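Local coordinates for protein 5-carboxyvanillate decarboxylase (Sphingobium sp. SYK-6, PDB 4ICM) that probably removes a carboxyl group from 5-carboxyvanillate as a manganese-binding lyase of the amidohydrolase superfamily, at residues S30-L35 with H174-S179; L4-E9 with W294-P299; L141-H146 with L169-H174. All coordinates share one frame; numbering follows the deposited sequence. Where two conformers were deposited one is given.

Contact 1: residues S30-L35 with H174-S179. With MN (manganese (II) ion), chain I.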
# COMPACT_ATOMS: atom_id res chain seq x y z
N SER A 30 -18.86 9.15 7.66
CA SER A 30 -17.41 8.94 7.61
C SER A 30 -17.02 7.60 8.21
O SER A 30 -17.61 7.18 9.21
CB SER A 30 -16.66 10.04 8.37
OG SER A 30 -15.28 9.73 8.45
N LEU A 31 -16.03 6.94 7.61
CA LEU A 31 -15.57 5.65 8.09
C LEU A 31 -14.95 5.75 9.49
O LEU A 31 -14.90 4.75 10.23
CB LEU A 31 -14.59 5.01 7.09
CG LEU A 31 -14.24 3.53 7.30
CD1 LEU A 31 -15.48 2.67 7.22
CD2 LEU A 31 -13.19 3.03 6.30
N ASP A 32 -14.52 6.95 9.88
CA ASP A 32 -14.02 7.17 11.24
C ASP A 32 -15.08 7.03 12.32
O ASP A 32 -14.75 6.94 13.50
CB ASP A 32 -13.35 8.53 11.38
CG ASP A 32 -12.00 8.58 10.69
OD1 ASP A 32 -11.06 7.92 11.20
OD2 ASP A 32 -11.91 9.26 9.65
N MET A 33 -16.36 7.00 11.93
CA MET A 33 -17.43 6.86 12.91
C MET A 33 -17.38 5.52 13.65
O MET A 33 -17.94 5.39 14.73
CB MET A 33 -18.82 7.07 12.28
CG MET A 33 -19.13 8.51 11.91
SD MET A 33 -19.12 9.68 13.28
CE MET A 33 -20.74 9.40 14.01
N ILE A 34 -16.72 4.53 13.06
CA ILE A 34 -16.57 3.23 13.71
C ILE A 34 -15.71 3.38 14.96
O ILE A 34 -16.10 2.94 16.04
CB ILE A 34 -15.97 2.17 12.78
CG1 ILE A 34 -16.91 1.91 11.59
CG2 ILE A 34 -15.71 0.88 13.56
CD1 ILE A 34 -16.36 0.93 10.57
N LEU A 35 -14.55 4.01 14.79
CA LEU A 35 -13.66 4.36 15.89
C LEU A 35 -14.31 5.34 16.86
O LEU A 35 -14.23 5.17 18.08
CB LEU A 35 -12.37 5.00 15.35
CG LEU A 35 -11.54 5.83 16.34
CD1 LEU A 35 -10.95 4.94 17.43
CD2 LEU A 35 -10.43 6.61 15.64
N HIS A 174 -0.58 11.76 10.31
CA HIS A 174 -0.98 10.55 11.03
C HIS A 174 -2.15 9.93 10.28
O HIS A 174 -2.83 10.62 9.52
CB HIS A 174 -1.39 10.98 12.45
CG HIS A 174 -1.72 9.85 13.37
ND1 HIS A 174 -2.93 9.19 13.34
CD2 HIS A 174 -1.01 9.29 14.38
CE1 HIS A 174 -2.94 8.26 14.27
NE2 HIS A 174 -1.79 8.30 14.92
N PRO A 175 -2.40 8.62 10.47
CA PRO A 175 -3.56 8.09 9.75
C PRO A 175 -4.91 8.55 10.28
O PRO A 175 -5.04 9.09 11.38
CB PRO A 175 -3.43 6.57 9.95
CG PRO A 175 -1.98 6.36 10.13
CD PRO A 175 -1.51 7.54 10.94
N ARG A 176 -5.91 8.27 9.45
CA ARG A 176 -7.32 8.44 9.71
C ARG A 176 -7.92 7.28 8.92
O ARG A 176 -7.22 6.67 8.11
CB ARG A 176 -7.74 9.73 9.04
CG ARG A 176 -8.68 10.54 9.81
CD ARG A 176 -9.35 11.50 8.86
NE ARG A 176 -10.78 11.42 9.06
CZ ARG A 176 -11.61 12.41 8.82
NH1 ARG A 176 -11.15 13.57 8.36
NH2 ARG A 176 -12.91 12.24 9.05
N ALA A 177 -9.19 6.95 9.13
CA ALA A 177 -9.82 5.91 8.33
C ALA A 177 -9.98 6.39 6.88
O ALA A 177 -10.10 7.59 6.65
CB ALA A 177 -11.17 5.52 8.91
N PRO A 178 -9.94 5.46 5.91
CA PRO A 178 -10.13 5.76 4.48
C PRO A 178 -11.26 6.75 4.24
O PRO A 178 -12.34 6.65 4.85
CB PRO A 178 -10.45 4.39 3.90
CG PRO A 178 -9.58 3.46 4.71
CD PRO A 178 -9.63 4.03 6.13
N SER A 179 -11.01 7.72 3.36
CA SER A 179 -11.99 8.76 3.09
C SER A 179 -13.11 8.17 2.26
O SER A 179 -13.03 7.02 1.81
CB SER A 179 -11.35 9.92 2.32
OG SER A 179 -11.17 9.58 0.96
MN MN I . -0.91 6.55 15.96
O HOH W 1 -14.93 7.67 5.09
O HOH W 2 -12.42 8.94 6.90
O HOH W 3 -0.44 8.10 17.67
O HOH W 4 -2.84 6.18 16.93
O HOH W 5 -1.84 5.08 14.49
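Asp32 meets Arg176 and Ala177 with both carboxylate oxygens, one for each. Arg176 NE gives Asp32 OD2 a short, straight salt-bridge hydrogen bond of 2.5 Å (168°); OD2 lies close to the guanidinium plane, whereas NE stands well above the carboxylate plane. Arg176 NH2 adds a weak bond to the same oxygen. The other oxygen, Asp32 OD1, takes the backbone N of Ala177 on its syn side at 3.0 Å. Beside this polar pair, Leu31 covers the next two residues: its CB lies 3.9 Å from Ala177 CB, and its CD2 packs 3.7 Å from Pro178 CD. Leu31 CG, anti to the backbone N (chi1 -167°), sends CD2 to the proline ring. Two waters bridge the segments, one joining Leu31 N to Pro178 O, the other Asp32 OD2 to Ala177 O. Farther out, Ser30 OG accepts from Asp32 N at 3.2 Å, a capping bond, and Arg176 NH1 is held by His146 O. The buried ion pair thus ties the turn leading into helix 33-40 to the loop that follows the manganese ligand His174; each charge is compensated by the other, which would probably favour the ionised form of both.

Contact 2: residues L4-E9 with W294-P299. With MN (manganese (II) ion), chain I.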
# COMPACT_ATOMS: atom_id res chain seq x y z
N LEU A 4 15.75 7.71 24.38
CA LEU A 4 14.59 7.21 23.64
C LEU A 4 13.50 8.27 23.60
O LEU A 4 12.93 8.62 24.64
CB LEU A 4 14.05 5.95 24.32
CG LEU A 4 14.85 4.66 24.10
CD1 LEU A 4 14.43 3.59 25.09
CD2 LEU A 4 14.62 4.18 22.69
N ILE A 5 13.21 8.78 22.40
CA ILE A 5 12.13 9.75 22.21
C ILE A 5 11.02 9.16 21.31
O ILE A 5 11.21 8.98 20.12
CB ILE A 5 12.65 11.09 21.62
CG1 ILE A 5 13.70 11.72 22.55
CG2 ILE A 5 11.50 12.04 21.39
CD1 ILE A 5 14.42 12.95 21.99
N ALA A 6 9.86 8.88 21.89
CA ALA A 6 8.78 8.22 21.14
C ALA A 6 7.96 9.27 20.38
O ALA A 6 7.45 10.22 20.98
CB ALA A 6 7.89 7.41 22.10
N THR A 7 7.86 9.12 19.06
CA THR A 7 7.37 10.23 18.23
C THR A 7 5.90 10.20 17.77
O THR A 7 5.47 11.11 17.06
CB THR A 7 8.25 10.43 16.98
OG1 THR A 7 8.37 9.19 16.25
CG2 THR A 7 9.64 10.89 17.40
N GLU A 8 5.13 9.18 18.14
CA GLU A 8 3.74 9.12 17.69
C GLU A 8 2.84 8.73 18.84
O GLU A 8 2.15 7.71 18.80
CB GLU A 8 3.55 8.15 16.51
CG GLU A 8 2.25 8.40 15.72
CD GLU A 8 1.98 7.34 14.68
OE1 GLU A 8 2.76 7.21 13.72
OE2 GLU A 8 0.97 6.63 14.81
N GLU A 9 2.85 9.56 19.87
CA GLU A 9 2.21 9.18 21.12
C GLU A 9 0.94 9.98 21.31
O GLU A 9 0.98 11.19 21.50
CB GLU A 9 3.19 9.36 22.28
CG GLU A 9 4.57 8.79 21.92
CD GLU A 9 4.49 7.40 21.29
OE1 GLU A 9 5.14 7.15 20.25
OE2 GLU A 9 3.76 6.54 21.84
N TRP A 294 12.23 6.43 15.82
CA TRP A 294 11.50 5.46 16.61
C TRP A 294 10.22 6.07 17.17
O TRP A 294 10.12 7.28 17.41
CB TRP A 294 12.41 4.95 17.74
CG TRP A 294 11.76 4.02 18.73
CD1 TRP A 294 11.44 2.71 18.53
CD2 TRP A 294 11.39 4.34 20.07
NE1 TRP A 294 10.88 2.19 19.69
CE2 TRP A 294 10.83 3.18 20.64
CE3 TRP A 294 11.46 5.51 20.86
CZ2 TRP A 294 10.36 3.13 21.96
CZ3 TRP A 294 10.98 5.47 22.17
CH2 TRP A 294 10.44 4.29 22.70
N ALA A 295 9.22 5.22 17.35
CA ALA A 295 7.97 5.61 17.98
C ALA A 295 7.34 4.39 18.64
O ALA A 295 7.75 3.25 18.38
CB ALA A 295 7.02 6.25 16.97
N ILE A 296 6.34 4.63 19.48
CA ILE A 296 5.64 3.55 20.16
C ILE A 296 4.24 3.36 19.61
O ILE A 296 3.83 2.22 19.35
CB ILE A 296 5.53 3.82 21.67
CG1 ILE A 296 6.91 3.93 22.30
CG2 ILE A 296 4.72 2.72 22.35
CD1 ILE A 296 6.87 4.41 23.77
N ASP A 297 3.52 4.47 19.43
CA ASP A 297 2.09 4.50 19.09
C ASP A 297 1.25 4.13 20.32
O ASP A 297 0.24 3.43 20.21
CB ASP A 297 1.75 3.57 17.91
CG ASP A 297 0.69 4.15 16.99
OD1 ASP A 297 0.10 5.20 17.34
OD2 ASP A 297 0.46 3.55 15.91
N TYR A 298 1.69 4.59 21.49
CA TYR A 298 0.96 4.44 22.73
C TYR A 298 -0.25 5.36 22.62
O TYR A 298 -0.17 6.42 22.02
CB TYR A 298 1.86 4.88 23.89
CG TYR A 298 1.22 4.77 25.25
CD1 TYR A 298 1.22 3.57 25.94
CD2 TYR A 298 0.61 5.87 25.84
CE1 TYR A 298 0.62 3.47 27.20
CE2 TYR A 298 0.01 5.78 27.10
CZ TYR A 298 0.02 4.57 27.77
OH TYR A 298 -0.56 4.46 29.01
N PRO A 299 -1.40 4.95 23.19
CA PRO A 299 -1.67 3.74 23.97
C PRO A 299 -2.23 2.58 23.14
O PRO A 299 -2.65 1.57 23.70
CB PRO A 299 -2.74 4.22 24.95
CG PRO A 299 -3.52 5.22 24.16
CD PRO A 299 -2.50 5.93 23.28
MN MN I . -0.91 6.55 15.96
O HOH W 6 12.52 8.84 17.71
O HOH W 3 -0.44 8.10 17.67
O HOH W 5 -1.84 5.08 14.49
O HOH W 4 -2.84 6.18 16.93
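The first strand of the amidohydrolase barrel and the loop after its last strand meet here, closing the ring and bringing two manganese ligands together. Glu8 OE2 and Asp297 OD1 each bind manganese at 2.2 Å; the side chains run side by side, their carboxylate planes 77° apart, and the metal lets the two oxygens approach to 3.0 Å. Glu8 reaches the ion through a chain extended beyond CG, while its OE1 is held by Tyr172 and Ser272; Asp297 OD2 is hydrogen-bonded to His227. Glu9 bends at chi2 (-47°) to lay its carboxylate along the loop backbone: OE1 accepts from Ile296 N at 2.9 Å, from Asp297 N and Glu8 N, and OE2 from Tyr298 N at 2.9 Å. With an alanine here, four backbone amides would lose their acceptor, and the loop carrying Asp297 is likely to sit less firmly beside the metal. At the strand's corner, Thr7 OG1 donates to Trp294 O at 2.8 Å from above the carbonyl plane. Before it, Leu4 CD2 sits over the six-membered ring of Trp294, a CH-pi contact 3.9 Å from its centroid, and Ala6 CB touches Trp294 CZ3. Metal ligands on the first strand and after the eighth typify amidohydrolase TIM barrels.

Contact 3: residues L141-H146 with L169-H174. With MN (manganese (II) ion), chain I.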
# COMPACT_ATOMS: atom_id res chain seq x y z
N LEU A 141 3.87 19.83 14.05
CA LEU A 141 2.44 19.78 13.76
C LEU A 141 1.98 18.35 13.49
O LEU A 141 2.78 17.49 13.13
CB LEU A 141 2.13 20.67 12.55
CG LEU A 141 2.38 22.17 12.72
CD1 LEU A 141 2.45 22.86 11.37
CD2 LEU A 141 1.29 22.78 13.59
N VAL A 142 0.69 18.11 13.69
CA VAL A 142 0.08 16.82 13.36
C VAL A 142 -1.28 17.05 12.70
O VAL A 142 -2.03 17.95 13.08
CB VAL A 142 -0.06 15.92 14.63
CG1 VAL A 142 -0.90 16.63 15.70
CG2 VAL A 142 -0.64 14.56 14.28
N ILE A 143 -1.59 16.24 11.69
CA ILE A 143 -2.90 16.26 11.06
C ILE A 143 -3.17 14.81 10.70
O ILE A 143 -2.23 14.04 10.49
CB ILE A 143 -2.92 17.20 9.81
CG1 ILE A 143 -4.36 17.54 9.40
CG2 ILE A 143 -2.17 16.58 8.62
CD1 ILE A 143 -5.10 18.37 10.42
N ASN A 144 -4.45 14.41 10.65
CA ASN A 144 -4.81 13.02 10.39
C ASN A 144 -5.36 12.79 8.99
O ASN A 144 -6.56 12.93 8.76
CB ASN A 144 -5.82 12.56 11.43
CG ASN A 144 -5.35 12.86 12.82
OD1 ASN A 144 -4.46 12.19 13.32
ND2 ASN A 144 -5.92 13.91 13.45
N SER A 145 -4.46 12.41 8.08
CA SER A 145 -4.74 12.29 6.65
C SER A 145 -5.83 13.26 6.16
O SER A 145 -5.73 14.46 6.41
CB SER A 145 -5.05 10.84 6.28
OG SER A 145 -4.79 10.64 4.91
N HIS A 146 -6.87 12.75 5.51
CA HIS A 146 -7.78 13.63 4.76
C HIS A 146 -8.58 14.59 5.64
O HIS A 146 -8.77 14.37 6.83
CB HIS A 146 -8.74 12.81 3.91
CG HIS A 146 -9.89 12.23 4.67
ND1 HIS A 146 -11.10 12.88 4.81
CD2 HIS A 146 -10.01 11.06 5.35
CE1 HIS A 146 -11.92 12.13 5.52
NE2 HIS A 146 -11.28 11.03 5.87
N LEU A 169 8.14 24.26 10.87
CA LEU A 169 7.70 23.10 11.65
C LEU A 169 7.45 21.88 10.76
O LEU A 169 6.85 22.00 9.70
CB LEU A 169 6.41 23.40 12.38
CG LEU A 169 6.50 24.43 13.51
CD1 LEU A 169 5.13 24.58 14.15
CD2 LEU A 169 7.51 23.94 14.53
N ALA A 170 7.87 20.70 11.22
CA ALA A 170 7.57 19.46 10.50
C ALA A 170 6.12 19.05 10.73
O ALA A 170 5.60 19.20 11.84
CB ALA A 170 8.51 18.36 10.94
N LEU A 171 5.47 18.53 9.68
CA LEU A 171 4.08 18.05 9.77
C LEU A 171 4.01 16.53 9.78
O LEU A 171 4.37 15.89 8.79
CB LEU A 171 3.25 18.57 8.60
CG LEU A 171 1.81 18.03 8.53
CD1 LEU A 171 0.97 18.49 9.74
CD2 LEU A 171 1.12 18.39 7.21
N TYR A 172 3.54 15.97 10.89
CA TYR A 172 3.29 14.54 11.00
C TYR A 172 1.91 14.28 10.42
O TYR A 172 0.91 14.77 10.95
CB TYR A 172 3.32 14.12 12.47
CG TYR A 172 3.66 12.67 12.73
CD1 TYR A 172 2.95 11.64 12.11
CD2 TYR A 172 4.69 12.32 13.60
CE1 TYR A 172 3.26 10.31 12.36
CE2 TYR A 172 5.01 10.99 13.84
CZ TYR A 172 4.30 9.99 13.22
OH TYR A 172 4.60 8.67 13.46
N ILE A 173 1.84 13.53 9.32
CA ILE A 173 0.56 13.15 8.74
C ILE A 173 0.22 11.77 9.26
O ILE A 173 0.71 10.76 8.77
CB ILE A 173 0.56 13.16 7.21
CG1 ILE A 173 1.03 14.51 6.68
CG2 ILE A 173 -0.82 12.85 6.69
CD1 ILE A 173 0.85 14.69 5.15
N HIS A 174 -0.58 11.76 10.31
CA HIS A 174 -0.98 10.55 11.03
C HIS A 174 -2.15 9.93 10.28
O HIS A 174 -2.83 10.62 9.52
CB HIS A 174 -1.39 10.98 12.45
CG HIS A 174 -1.72 9.85 13.37
ND1 HIS A 174 -2.93 9.19 13.34
CD2 HIS A 174 -1.01 9.29 14.38
CE1 HIS A 174 -2.94 8.26 14.27
NE2 HIS A 174 -1.79 8.30 14.92
MN MN I . -0.91 6.55 15.96
O HOH W 3 -0.44 8.10 17.67
O HOH W 4 -2.84 6.18 16.93
O HOH W 5 -1.84 5.08 14.49
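Leu141 and Leu171 lead off four parallel bridged pairs, continued by Val142 with Tyr172, Ile143 with Ile173 and Asn144 with His174. The backbone ladder runs from Leu141 N to Ala170 O, then Tyr172 N to Leu141 O at 2.8 Å, Ile143 N to Tyr172 O and His174 N to Ile143 O at 2.8 Å; a weak bond from Ser145 N to His174 O ends it. The strand axes cross at 23°.

The tight, apolar part lies on the face of Leu141, Ile143, Leu171 and Ile173. Leu171, its CG anti to the backbone N (chi1 175°), carries CD1 across to the neighbouring strand, where it wedges between Leu141 CB at 3.7 Å and Ile143 CG2 at 3.8 Å. Leu141 CG also meets Leu169 CD1, the two side chains crossing at about a right angle. Helices 122-136 and 158-167 cover the leucine end of this face, the latter being the crossover helix of the beta-alpha-beta unit.

The face of Val142, Tyr172, Asn144 and His174 is more loosely packed, grows more polar toward its His174 end, and turns to the metal and its waters. Val142 CG2 lies 4.1 Å from His174 CB, both side chains pointing the same way. Asn144 OD1 comes to 3.4 Å from His174 ND1, but the angle is too poor for a hydrogen bond, and amide and imidazole planes stand 84° apart. His174 ND1 instead donates in the ring plane to Pro175 O. Tyr172 OH, pointing away from strand 140-144, bonds to Glu8 and Thr270.

One face thus packs its leucines against helices while the other presents a metal ligand, and the ND1 bond to Pro175 O fixes the rotation of the His174 ring, with NE2 directed at the manganese.

Overall arrangement
All three contacts are buried; their centres lie about 5, 11 and 14 Å from the centre of the chain for contacts 3, 2 and 1. Contacts 2 and 3 belong to the same barrel sheet, contact 2 at the seam between first and last strands, contact 3 between two adjacent middle strands. Contact 1 leaves the sheet, continuing through His174, which it shares with contact 3. Their chemistry follows: a regular backbone ladder with hydrocarbon packing in contact 3, a carboxylate gripping a loop backbone in contact 2, and an ion pair with bridging waters in contact 1. Manganese joins them, combining Glu8 and Asp297 with His174.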